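Long-range contacts in lectin 2 (Agrocybe aegerita, PDB 4TQJ), which recognises glycans that end in a non-reducing N-acetylglucosamine, as a fungal lectin with a beta-propeller fold: residues A[60-65]-A[395-400]; A[41-46]-A[91-96]; A[126-131]-A[142-147]; A[81-86]-A[97-102]. The protein carries 1 engineered substitution. All blocks are in the same frame, centred on the assembly; numbering follows the deposited sequence.

Interaction 1: A[60-65]-A[395-400]; sequences VRLIAD and VCWMAN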
loop_
_atom_site.group_PDB
_atom_site.type_symbol
_atom_site.label_atom_id
_atom_site.label_comp_id
_atom_site.label_asym_id
_atom_site.label_seq_id
_atom_site.Cartn_x
_atom_site.Cartn_y
_atom_site.Cartn_z
ATOM N N VAL A 60 13.841 -12.597 18.930
ATOM C CA VAL A 60 12.687 -11.737 18.732
ATOM C C VAL A 60 12.608 -11.381 17.251
ATOM O O VAL A 60 13.606 -10.943 16.651
ATOM C CB VAL A 60 12.816 -10.453 19.600
ATOM C CG1 VAL A 60 11.716 -9.456 19.290
ATOM C CG2 VAL A 60 12.787 -10.826 21.066
ATOM N N ARG A 61 11.436 -11.580 16.650
ATOM C CA ARG A 61 11.266 -11.300 15.222
ATOM C C ARG A 61 10.067 -10.390 14.938
ATOM O O ARG A 61 8.926 -10.728 15.276
ATOM C CB ARG A 61 11.158 -12.617 14.446
ATOM C CG ARG A 61 12.502 -13.332 14.292
ATOM C CD ARG A 61 12.329 -14.781 13.858
ATOM N NE ARG A 61 11.877 -15.634 14.960
ATOM C CZ ARG A 61 11.608 -16.929 14.839
ATOM N NH1 ARG A 61 11.752 -17.521 13.657
ATOM N NH2 ARG A 61 11.194 -17.626 15.891
ATOM N N LEU A 62 10.335 -9.239 14.312
ATOM C CA LEU A 62 9.338 -8.186 14.162
ATOM C C LEU A 62 9.353 -7.561 12.765
ATOM O O LEU A 62 10.141 -7.960 11.915
ATOM C CB LEU A 62 9.564 -7.097 15.219
ATOM C CG LEU A 62 9.529 -7.526 16.701
ATOM C CD1 LEU A 62 10.069 -6.423 17.594
ATOM C CD2 LEU A 62 8.132 -7.954 17.140
ATOM N N ILE A 63 8.461 -6.594 12.545
ATOM C CA ILE A 63 8.429 -5.788 11.328
ATOM C C ILE A 63 8.397 -4.327 11.732
ATOM O O ILE A 63 7.589 -3.935 12.577
ATOM C CB ILE A 63 7.163 -6.039 10.494
ATOM C CG1 ILE A 63 7.084 -7.490 10.047
ATOM C CG2 ILE A 63 7.140 -5.121 9.273
ATOM C CD1 ILE A 63 7.733 -7.714 8.700
ATOM N N ALA A 64 9.286 -3.520 11.164
ATOM C CA ALA A 64 9.224 -2.078 11.383
ATOM C C ALA A 64 9.922 -1.322 10.265
ATOM O O ALA A 64 10.739 -1.886 9.535
ATOM C CB ALA A 64 9.824 -1.715 12.737
ATOM N N ASP A 65 9.595 -0.046 10.126
ATOM C CA ASP A 65 10.251 0.775 9.124
ATOM C C ASP A 65 11.552 1.299 9.714
ATOM O O ASP A 65 11.556 2.265 10.480
ATOM C CB ASP A 65 9.351 1.933 8.674
ATOM C CG ASP A 65 9.990 2.767 7.562
ATOM O OD1 ASP A 65 11.080 2.388 7.108
ATOM O OD2 ASP A 65 9.405 3.784 7.139
ATOM N N VAL A 395 6.359 -17.632 14.127
ATOM C CA VAL A 395 5.739 -16.406 14.606
ATOM C C VAL A 395 4.916 -15.842 13.458
ATOM O O VAL A 395 5.377 -15.816 12.316
ATOM C CB VAL A 395 6.798 -15.354 14.991
ATOM C CG1 VAL A 395 6.130 -14.114 15.602
ATOM C CG2 VAL A 395 7.814 -15.942 15.927
ATOM N N CYS A 396 3.690 -15.420 13.740
ATOM C CA CYS A 396 2.888 -14.722 12.738
ATOM C C CYS A 396 2.362 -13.425 13.287
ATOM O O CYS A 396 1.918 -13.354 14.437
ATOM C CB CYS A 396 1.677 -15.548 12.328
ATOM S SG CYS A 396 2.060 -16.942 11.347
ATOM N N TRP A 397 2.381 -12.403 12.449
ATOM C CA TRP A 397 1.872 -11.105 12.824
ATOM C C TRP A 397 1.007 -10.572 11.686
ATOM O O TRP A 397 1.206 -10.927 10.516
ATOM C CB TRP A 397 3.022 -10.113 13.001
ATOM C CG TRP A 397 4.094 -10.426 14.022
ATOM C CD1 TRP A 397 5.434 -10.578 13.777
ATOM C CD2 TRP A 397 3.935 -10.544 15.444
ATOM N NE1 TRP A 397 6.110 -10.798 14.950
ATOM C CE2 TRP A 397 5.215 -10.783 15.989
ATOM C CE3 TRP A 397 2.834 -10.477 16.308
ATOM C CZ2 TRP A 397 5.422 -10.961 17.353
ATOM C CZ3 TRP A 397 3.040 -10.656 17.662
ATOM C CH2 TRP A 397 4.324 -10.898 18.173
ATOM N N MET A 398 0.063 -9.706 12.021
ATOM C CA MET A 398 -0.500 -8.802 11.029
ATOM C C MET A 398 0.344 -7.527 11.069
ATOM O O MET A 398 0.814 -7.133 12.134
ATOM C CB MET A 398 -1.969 -8.488 11.330
ATOM C CG MET A 398 -2.872 -9.722 11.401
ATOM S SD MET A 398 -2.885 -10.721 9.889
ATOM C CE MET A 398 -3.430 -9.534 8.662
ATOM N N ALA A 399 0.550 -6.901 9.910
ATOM C CA ALA A 399 1.297 -5.646 9.819
ATOM C C ALA A 399 0.950 -4.919 8.524
ATOM O O ALA A 399 0.549 -5.544 7.557
ATOM C CB ALA A 399 2.795 -5.909 9.882
ATOM N N ASN A 400 1.082 -3.597 8.513
ATOM C CA ASN A 400 0.910 -2.842 7.277
ATOM C C ASN A 400 2.269 -2.657 6.612
ATOM O O ASN A 400 3.070 -1.803 7.000
ATOM C CB ASN A 400 0.232 -1.496 7.532
ATOM C CG ASN A 400 -1.056 -1.636 8.338
ATOM O OD1 ASN A 400 -1.035 -1.609 9.566
ATOM N ND2 ASN A 400 -2.176 -1.785 7.647
#
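The indole of Trp397 meets Arg61 O at its edge, close to the ring plane, while Val395 CG1 lies above one of its faces, offset toward the rim. At that edge Trp397 NE1 donates to Arg61 O over 2.8 Å, and the N-H points almost straight at the oxygen (165°). The acceptor belongs to the backbone, so the bond ties the indole to the strand itself. Leu62 comes in obliquely, its CD2 lying 4.1 Å from Trp397 CZ2. Val395 serves two flat groups at once: its CG2, anti to the carbonyl carbon, lies over one face of the Arg61 guanidinium, 3.8 Å from NH2. The guanidinium also donates through NH1 to Phe47 O. The two strands, 60-64 and 395-399, run nearly parallel, with axes 8.4 Å apart, too far for backbone pairing. Each is an edge strand of its own four-stranded sheet, close to the middle of a beta-propeller, and side chains fill the gap between the two blades. Farther along, the spacing is bridged by apolar contact alone, Ile63 CB facing Ala399 CB at 4.4 Å. Ile63 also packs on Val22 and Ile74, one from each sheet.

Interaction 2: A[41-46]-A[91-96]; sequences FLAVKN and NTFADP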
loop_
_atom_site.group_PDB
_atom_site.type_symbol
_atom_site.label_atom_id
_atom_site.label_comp_id
_atom_site.label_asym_id
_atom_site.label_seq_id
_atom_site.Cartn_x
_atom_site.Cartn_y
_atom_site.Cartn_z
ATOM N N PHE A 41 4.186 -15.691 -0.067
ATOM C CA PHE A 41 5.398 -15.443 -0.831
ATOM C C PHE A 41 6.621 -15.607 0.064
ATOM O O PHE A 41 6.808 -14.858 1.022
ATOM C CB PHE A 41 5.346 -14.034 -1.430
ATOM C CG PHE A 41 6.603 -13.620 -2.133
ATOM C CD1 PHE A 41 7.241 -12.434 -1.792
ATOM C CD2 PHE A 41 7.142 -14.401 -3.147
ATOM C CE1 PHE A 41 8.401 -12.035 -2.450
ATOM C CE2 PHE A 41 8.307 -14.016 -3.804
ATOM C CZ PHE A 41 8.936 -12.836 -3.453
ATOM N N LEU A 42 7.459 -16.594 -0.240
ATOM C CA LEU A 42 8.680 -16.789 0.534
ATOM C C LEU A 42 9.679 -15.678 0.230
ATOM O O LEU A 42 10.453 -15.777 -0.720
ATOM C CB LEU A 42 9.295 -18.151 0.242
ATOM C CG LEU A 42 10.546 -18.506 1.049
ATOM C CD1 LEU A 42 10.248 -18.463 2.538
ATOM C CD2 LEU A 42 11.074 -19.884 0.650
ATOM N N ALA A 43 9.665 -14.624 1.045
ATOM C CA ALA A 43 10.436 -13.421 0.741
ATOM C C ALA A 43 11.909 -13.450 1.178
ATOM O O ALA A 43 12.742 -12.789 0.557
ATOM C CB ALA A 43 9.733 -12.178 1.303
ATOM N N VAL A 44 12.219 -14.201 2.237
ATOM C CA VAL A 44 13.574 -14.259 2.789
ATOM C C VAL A 44 13.849 -15.616 3.419
ATOM O O VAL A 44 13.123 -16.044 4.327
ATOM C CB VAL A 44 13.786 -13.193 3.895
ATOM C CG1 VAL A 44 15.171 -13.337 4.517
ATOM C CG2 VAL A 44 13.591 -11.800 3.340
ATOM N N LYS A 45 14.893 -16.289 2.942
ATOM C CA LYS A 45 15.284 -17.588 3.481
ATOM C C LYS A 45 16.171 -17.408 4.700
ATOM O O LYS A 45 17.375 -17.679 4.665
ATOM C CB LYS A 45 15.998 -18.430 2.419
ATOM C CG LYS A 45 15.063 -18.958 1.334
ATOM C CD LYS A 45 15.825 -19.639 0.202
ATOM C CE LYS A 45 14.877 -20.386 -0.735
ATOM N NZ LYS A 45 13.788 -19.520 -1.264
ATOM N N ASN A 46 15.564 -16.935 5.778
ATOM C CA ASN A 46 16.274 -16.670 7.008
ATOM C C ASN A 46 15.236 -16.320 8.082
ATOM O O ASN A 46 14.042 -16.392 7.817
ATOM C CB ASN A 46 17.276 -15.533 6.793
ATOM C CG ASN A 46 18.498 -15.651 7.696
ATOM O OD1 ASN A 46 18.380 -15.947 8.883
ATOM N ND2 ASN A 46 19.683 -15.425 7.128
ATOM N N ASN A 91 7.765 -5.022 -3.490
ATOM C CA ASN A 91 7.600 -6.427 -3.103
ATOM C C ASN A 91 8.855 -7.290 -3.124
ATOM O O ASN A 91 8.796 -8.461 -3.505
ATOM C CB ASN A 91 6.492 -7.108 -3.919
ATOM C CG ASN A 91 5.850 -8.269 -3.168
ATOM O OD1 ASN A 91 5.658 -8.205 -1.946
ATOM N ND2 ASN A 91 5.524 -9.337 -3.888
ATOM N N THR A 92 9.980 -6.718 -2.702
ATOM C CA THR A 92 11.231 -7.461 -2.580
ATOM C C THR A 92 11.923 -7.146 -1.254
ATOM O O THR A 92 12.047 -5.980 -0.884
ATOM C CB THR A 92 12.210 -7.112 -3.724
ATOM O OG1 THR A 92 11.600 -7.390 -4.993
ATOM C CG2 THR A 92 13.500 -7.904 -3.587
ATOM N N PHE A 93 12.392 -8.183 -0.560
ATOM C CA PHE A 93 13.084 -8.021 0.717
ATOM C C PHE A 93 14.516 -8.521 0.627
ATOM O O PHE A 93 14.764 -9.610 0.116
ATOM C CB PHE A 93 12.351 -8.777 1.823
ATOM C CG PHE A 93 11.009 -8.193 2.172
ATOM C CD1 PHE A 93 10.864 -7.372 3.282
ATOM C CD2 PHE A 93 9.894 -8.460 1.392
ATOM C CE1 PHE A 93 9.633 -6.831 3.606
ATOM C CE2 PHE A 93 8.660 -7.916 1.709
ATOM C CZ PHE A 93 8.530 -7.099 2.817
ATOM N N ALA A 94 15.459 -7.729 1.131
ATOM C CA ALA A 94 16.873 -8.086 1.062
ATOM C C ALA A 94 17.150 -9.426 1.718
ATOM O O ALA A 94 16.705 -9.687 2.830
ATOM C CB ALA A 94 17.744 -6.995 1.685
ATOM N N ASP A 95 17.901 -10.268 1.020
ATOM C CA ASP A 95 18.264 -11.592 1.509
ATOM C C ASP A 95 19.605 -11.962 0.889
ATOM O O ASP A 95 19.717 -12.038 -0.335
ATOM C CB ASP A 95 17.178 -12.608 1.115
ATOM C CG ASP A 95 17.510 -14.030 1.550
ATOM O OD1 ASP A 95 18.402 -14.196 2.408
ATOM O OD2 ASP A 95 16.868 -14.980 1.041
ATOM N N PRO A 96 20.628 -12.206 1.724
ATOM C CA PRO A 96 20.574 -12.270 3.191
ATOM C C PRO A 96 20.403 -10.902 3.845
ATOM O O PRO A 96 20.688 -9.877 3.219
ATOM C CB PRO A 96 21.939 -12.861 3.564
ATOM C CG PRO A 96 22.837 -12.430 2.473
ATOM C CD PRO A 96 21.992 -12.426 1.217
HETATM O O HOH W 1 11.822 -10.887 -1.239
HETATM O O HOH W 2 14.859 -14.023 -1.519
#
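Asp95 OD2 is held by the backbone N of Lys45, at 3.0 Å, and more weakly by water 2, at 3.4 Å. The Lys45 N-H is nearly straight on the oxygen (165°), yet it arrives from well above the carboxylate plane, 60° out of it. Asp95 has CG anti to its backbone N (chi1 178°), which sends the carboxylate across toward the 41-46 segment, where its CG also lies 3.8 Å from Val44 CG1. Lys45 NZ stays 6.0 Å from Asp95 OD2, so any attraction between the two charges is probably modest. Water 2 also donates to Ala43 O, and that carbonyl takes a second hydrogen from water 1, at 2.8 Å. Water 1 in turn accepts from Phe93 N, again at 2.8 Å, bridging two backbones that do not bond directly. Next to these polar links lies an apolar patch: Val44 CG2 touches Phe93 CB at 3.6 Å, the two side chains crossing at about a right angle, and Ala43 CB approaches the Phe93 ring obliquely. Phe41 slides past Asn91, whose ND2 is bonded to Gly347 O of the second subunit. Lys45 centres an inverse gamma turn. The whole is an inter-blade contact of a beta-propeller, in which the outermost strand of one blade, 41-44, rests on the loop between the third and fourth strands of the next.

Interaction 3: A[126-131]-A[142-147]; sequences TGRADI and SRNNGG. Engineered in segment 126-131: Thr126 (natural residue Ile).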
loop_
_atom_site.group_PDB
_atom_site.type_symbol
_atom_site.label_atom_id
_atom_site.label_comp_id
_atom_site.label_asym_id
_atom_site.label_seq_id
_atom_site.Cartn_x
_atom_site.Cartn_y
_atom_site.Cartn_z
ATOM N N THR A 126 10.856 10.681 13.963
ATOM C CA THR A 126 11.644 11.024 12.777
ATOM C C THR A 126 11.269 10.196 11.547
ATOM O O THR A 126 11.840 10.382 10.473
ATOM C CB THR A 126 13.169 10.945 13.036
ATOM O OG1 THR A 126 13.538 9.619 13.450
ATOM C CG2 THR A 126 13.568 11.935 14.110
ATOM N N GLY A 127 10.301 9.299 11.700
ATOM C CA GLY A 127 9.818 8.502 10.577
ATOM C C GLY A 127 10.484 7.145 10.400
ATOM O O GLY A 127 10.219 6.423 9.440
ATOM N N ARG A 128 11.362 6.790 11.324
ATOM C CA ARG A 128 11.955 5.470 11.302
ATOM C C ARG A 128 12.126 4.985 12.732
ATOM O O ARG A 128 12.151 5.787 13.661
ATOM C CB ARG A 128 13.279 5.476 10.522
ATOM C CG ARG A 128 14.344 6.400 11.073
ATOM C CD ARG A 128 15.466 6.675 10.049
ATOM N NE ARG A 128 16.560 7.378 10.702
ATOM C CZ ARG A 128 16.750 8.691 10.653
ATOM N NH1 ARG A 128 15.945 9.449 9.923
ATOM N NH2 ARG A 128 17.764 9.242 11.314
ATOM N N ALA A 129 12.241 3.676 12.907
ATOM C CA ALA A 129 12.152 3.066 14.234
ATOM C C ALA A 129 13.480 2.993 14.979
ATOM O O ALA A 129 14.458 2.446 14.467
ATOM C CB ALA A 129 11.552 1.675 14.123
ATOM N N ASP A 130 13.510 3.533 16.193
ATOM C CA ASP A 130 14.620 3.282 17.108
ATOM C C ASP A 130 14.470 1.903 17.746
ATOM O O ASP A 130 13.390 1.301 17.733
ATOM C CB ASP A 130 14.664 4.342 18.219
ATOM C CG ASP A 130 15.069 5.716 17.712
ATOM O OD1 ASP A 130 15.239 5.867 16.486
ATOM O OD2 ASP A 130 15.193 6.652 18.546
ATOM N N ILE A 131 15.554 1.406 18.322
ATOM C CA ILE A 131 15.499 0.176 19.078
ATOM C C ILE A 131 15.338 0.550 20.537
ATOM O O ILE A 131 16.118 1.343 21.081
ATOM C CB ILE A 131 16.776 -0.644 18.916
ATOM C CG1 ILE A 131 17.002 -0.992 17.444
ATOM C CG2 ILE A 131 16.696 -1.897 19.760
ATOM C CD1 ILE A 131 18.385 -1.547 17.174
ATOM N N SER A 142 18.812 2.438 21.300
ATOM C CA SER A 142 19.773 2.761 20.255
ATOM C C SER A 142 19.050 3.563 19.198
ATOM O O SER A 142 18.112 3.079 18.566
ATOM C CB SER A 142 20.406 1.512 19.636
ATOM O OG SER A 142 20.865 1.806 18.322
ATOM N N ARG A 143 19.472 4.809 19.033
ATOM C CA ARG A 143 18.845 5.698 18.080
ATOM C C ARG A 143 19.136 5.238 16.650
ATOM O O ARG A 143 20.264 4.869 16.311
ATOM C CB ARG A 143 19.286 7.150 18.325
ATOM C CG ARG A 143 18.617 7.767 19.554
ATOM C CD ARG A 143 19.426 8.861 20.235
ATOM N NE ARG A 143 19.286 10.160 19.589
ATOM C CZ ARG A 143 19.245 11.322 20.237
ATOM N NH1 ARG A 143 19.312 11.360 21.558
ATOM N NH2 ARG A 143 19.120 12.453 19.556
ATOM N N ASN A 144 18.099 5.259 15.825
ATOM C CA ASN A 144 18.220 4.929 14.414
ATOM C C ASN A 144 18.673 6.171 13.669
ATOM O O ASN A 144 17.900 7.111 13.492
ATOM C CB ASN A 144 16.867 4.456 13.872
ATOM C CG ASN A 144 16.922 4.050 12.402
ATOM O OD1 ASN A 144 17.793 4.488 11.651
ATOM N ND2 ASN A 144 15.976 3.209 11.988
ATOM N N ASN A 145 19.931 6.171 13.233
ATOM C CA ASN A 145 20.526 7.365 12.650
ATOM C C ASN A 145 20.602 7.376 11.138
ATOM O O ASN A 145 21.454 8.051 10.562
ATOM C CB ASN A 145 21.911 7.591 13.242
ATOM C CG ASN A 145 21.842 8.063 14.659
ATOM O OD1 ASN A 145 20.978 8.870 15.005
ATOM N ND2 ASN A 145 22.733 7.560 15.500
ATOM N N GLY A 146 19.709 6.633 10.495
ATOM C CA GLY A 146 19.662 6.595 9.048
ATOM C C GLY A 146 20.662 5.640 8.419
ATOM O O GLY A 146 21.768 5.441 8.941
ATOM N N GLY A 147 20.267 5.052 7.293
ATOM C CA GLY A 147 21.137 4.177 6.520
ATOM C C GLY A 147 21.514 2.909 7.256
ATOM O O GLY A 147 22.536 2.285 6.951
#
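Arg128 and Asn144 cross obliquely, with the guanidinium and amide planes 75° apart. The Arg128 chain leaves with CG between the backbone N and the carbonyl carbon (chi1 60°) and then runs extended to NE, passing the Asn144 amide. Its guanidinium holds on by weak bonds: Arg128 NE to Asn144 OD1 at 3.3 Å, and both NE and NH2 to Asn144 O. Gly146 CA lies over one face of the group. Asn144 OD1 accepts from Gly146 N at 3.1 Å, closing an Asx turn, while Asn144 ND2 donates to Ala129 O at 3.0 Å, from above the carbonyl plane, and to Thr66 O. Asp130 is turned differently: Asn144 N reaches its OD1, at 3.0 Å, from 71° out of the carboxylate plane. Asp130 also lies side by side with Arg143, pointing the same way, but its salt bridge is to Arg124. Beyond Asp130 the segments become a sheet, Ile131 and Ser142 forming an antiparallel hydrogen-bonded pair. The contact thus ties the start of strand 130-134 to the turn after strand 139-142; Ile131 packs on Leu120 of strand 117-121 in the same beta-propeller blade and, with Ser142, on Ile101 of strand 98-101 in the preceding one.

Interaction 4: A[81-86]-A[97-102]; sequences GVYVSV and PKMVIA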
loop_
_atom_site.group_PDB
_atom_site.type_symbol
_atom_site.label_atom_id
_atom_site.label_comp_id
_atom_site.label_asym_id
_atom_site.label_seq_id
_atom_site.Cartn_x
_atom_site.Cartn_y
_atom_site.Cartn_z
ATOM N N GLY A 81 23.356 -9.916 17.642
ATOM C CA GLY A 81 22.822 -8.578 17.472
ATOM C C GLY A 81 21.544 -8.550 16.663
ATOM O O GLY A 81 20.812 -9.538 16.593
ATOM N N VAL A 82 21.288 -7.408 16.044
ATOM C CA VAL A 82 20.066 -7.192 15.297
ATOM C C VAL A 82 20.339 -7.228 13.805
ATOM O O VAL A 82 21.266 -6.577 13.321
ATOM C CB VAL A 82 19.441 -5.844 15.681
ATOM C CG1 VAL A 82 18.134 -5.632 14.948
ATOM C CG2 VAL A 82 19.254 -5.779 17.204
ATOM N N TYR A 83 19.536 -8.011 13.087
ATOM C CA TYR A 83 19.675 -8.177 11.645
ATOM C C TYR A 83 18.435 -7.651 10.942
ATOM O O TYR A 83 17.318 -7.896 11.395
ATOM C CB TYR A 83 19.843 -9.655 11.303
ATOM C CG TYR A 83 21.014 -10.331 11.979
ATOM C CD1 TYR A 83 22.225 -10.500 11.309
ATOM C CD2 TYR A 83 20.911 -10.815 13.278
ATOM C CE1 TYR A 83 23.301 -11.123 11.913
ATOM C CE2 TYR A 83 21.985 -11.440 13.893
ATOM C CZ TYR A 83 23.176 -11.592 13.204
ATOM O OH TYR A 83 24.248 -12.219 13.808
ATOM N N VAL A 84 18.627 -6.946 9.827
ATOM C CA VAL A 84 17.519 -6.341 9.105
ATOM C C VAL A 84 17.490 -6.758 7.638
ATOM O O VAL A 84 18.524 -6.767 6.972
ATOM C CB VAL A 84 17.597 -4.793 9.151
ATOM C CG1 VAL A 84 16.476 -4.173 8.317
ATOM C CG2 VAL A 84 17.556 -4.285 10.584
ATOM N N SER A 85 16.304 -7.105 7.146
ATOM C CA SER A 85 16.078 -7.304 5.717
ATOM C C SER A 85 15.222 -6.174 5.174
ATOM O O SER A 85 14.015 -6.111 5.413
ATOM C CB SER A 85 15.404 -8.650 5.429
ATOM O OG SER A 85 16.348 -9.709 5.427
ATOM N N VAL A 86 15.853 -5.281 4.428
ATOM C CA VAL A 86 15.173 -4.100 3.936
ATOM C C VAL A 86 14.134 -4.415 2.859
ATOM O O VAL A 86 14.426 -5.090 1.878
ATOM C CB VAL A 86 16.198 -3.060 3.445
ATOM C CG1 VAL A 86 15.492 -1.879 2.778
ATOM C CG2 VAL A 86 17.066 -2.596 4.617
ATOM N N PRO A 97 19.942 -10.888 5.105
ATOM C CA PRO A 97 19.754 -9.636 5.842
ATOM C C PRO A 97 21.097 -9.053 6.283
ATOM O O PRO A 97 22.109 -9.747 6.226
ATOM C CB PRO A 97 18.935 -10.074 7.053
ATOM C CG PRO A 97 19.351 -11.487 7.285
ATOM C CD PRO A 97 19.604 -12.068 5.920
ATOM N N LYS A 98 21.098 -7.797 6.716
ATOM C CA LYS A 98 22.323 -7.135 7.168
ATOM C C LYS A 98 22.303 -6.893 8.678
ATOM O O LYS A 98 21.291 -6.471 9.228
ATOM C CB LYS A 98 22.496 -5.808 6.429
ATOM C CG LYS A 98 23.811 -5.096 6.704
ATOM C CD LYS A 98 23.881 -3.780 5.940
ATOM C CE LYS A 98 25.143 -2.995 6.288
ATOM N NZ LYS A 98 25.116 -1.630 5.687
ATOM N N MET A 99 23.423 -7.158 9.345
ATOM C CA MET A 99 23.521 -6.933 10.785
ATOM C C MET A 99 23.812 -5.463 11.072
ATOM O O MET A 99 24.877 -4.956 10.730
ATOM C CB MET A 99 24.597 -7.824 11.413
ATOM C CG MET A 99 24.781 -7.608 12.906
ATOM S SD MET A 99 26.179 -8.538 13.572
ATOM C CE MET A 99 27.491 -7.956 12.504
ATOM N N VAL A 100 22.862 -4.793 11.716
ATOM C CA VAL A 100 22.918 -3.343 11.896
ATOM C C VAL A 100 23.453 -2.915 13.264
ATOM O O VAL A 100 23.743 -1.740 13.471
ATOM C CB VAL A 100 21.530 -2.704 11.660
ATOM C CG1 VAL A 100 21.017 -3.058 10.283
ATOM C CG2 VAL A 100 20.533 -3.165 12.728
ATOM N N ILE A 101 23.581 -3.854 14.198
ATOM C CA ILE A 101 24.123 -3.524 15.515
ATOM C C ILE A 101 24.459 -4.749 16.364
ATOM O O ILE A 101 23.720 -5.747 16.389
ATOM C CB ILE A 101 23.193 -2.553 16.314
ATOM C CG1 ILE A 101 23.919 -1.963 17.527
ATOM C CG2 ILE A 101 21.912 -3.249 16.763
ATOM C CD1 ILE A 101 23.175 -0.824 18.182
ATOM N N ALA A 102 25.585 -4.656 17.062
ATOM C CA ALA A 102 26.051 -5.708 17.947
ATOM C C ALA A 102 25.540 -5.520 19.379
ATOM O O ALA A 102 26.317 -5.485 20.327
ATOM C CB ALA A 102 27.583 -5.779 17.923
#
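Met99 carries CG anti to its backbone N (chi1 178°) and Tyr83 holds CG beside its own (chi1 -57°), and these torsions bring the start of the methionine chain over the phenol. Met99 CB lies 3.6 Å from Tyr83 CD1, and Met99 CG stands above one ring face, toward the rim. The sulfur is farther on: Met99 SD is 4.8 Å from the centroid of the Tyr83 ring and 39° off the normal, an oblique Met-aromatic contact. On the face that carries Val82, Val84 and Ile101, branched side chains meet, and Val100 joins them from the bulge. Val82 and Ile101 lie side by side, pointing the same way, with CG2 of one 3.7 Å from CG2 of the other. Val84 and Val100 instead cross at about a right angle, Val84 CG2 against Val100 CG1. Ser85 OG, bonded to Ala94 O, sits close to Pro97 CB. Beneath the side chains, the backbones of Val84 and Lys98 form an antiparallel hydrogen-bonded pair, with Val84 N 2.8 Å from Lys98 O and Lys98 N bonded in return to Val84 O. At Val82 the pattern changes: Val82 O accepts from Val100 N at 2.9 Å, but Val82 N donates to Ile101 O at 3.0 Å. The register slips by one residue between Val82 and Tyr83, a beta bulge in which Val82 bonds to both Val100 and Ile101. Tyr83 and Met99 make the non-hydrogen-bonded pair between. Strands 82-85 and 98-101 are the third and fourth of a four-stranded antiparallel sheet, the outer half of a beta-propeller blade.

The four contacts lie within three adjoining blades of the seven-sheet propeller. Interaction 1 joins the inner strands of the first two blades, and because strand 395-399 completes the sheet of strands 20-25, 28-32 and 41-44, it brings the last strand back to the blade formed near the start of the chain, which closes the ring. Interaction 2 joins the same two blades nearer the outside; its centre is 14 Å from that of interaction 1. Interaction 4 is internal to the second blade and touches interaction 2 through Ser85 and Ala94. Interaction 3 is internal to the third, meeting interaction 4 at Ile101, with centres 13 Å apart, and interaction 1 through Asp65 and Ala129. Along the chain, interactions 2, 4 and 3 close in turn before strand 395-399.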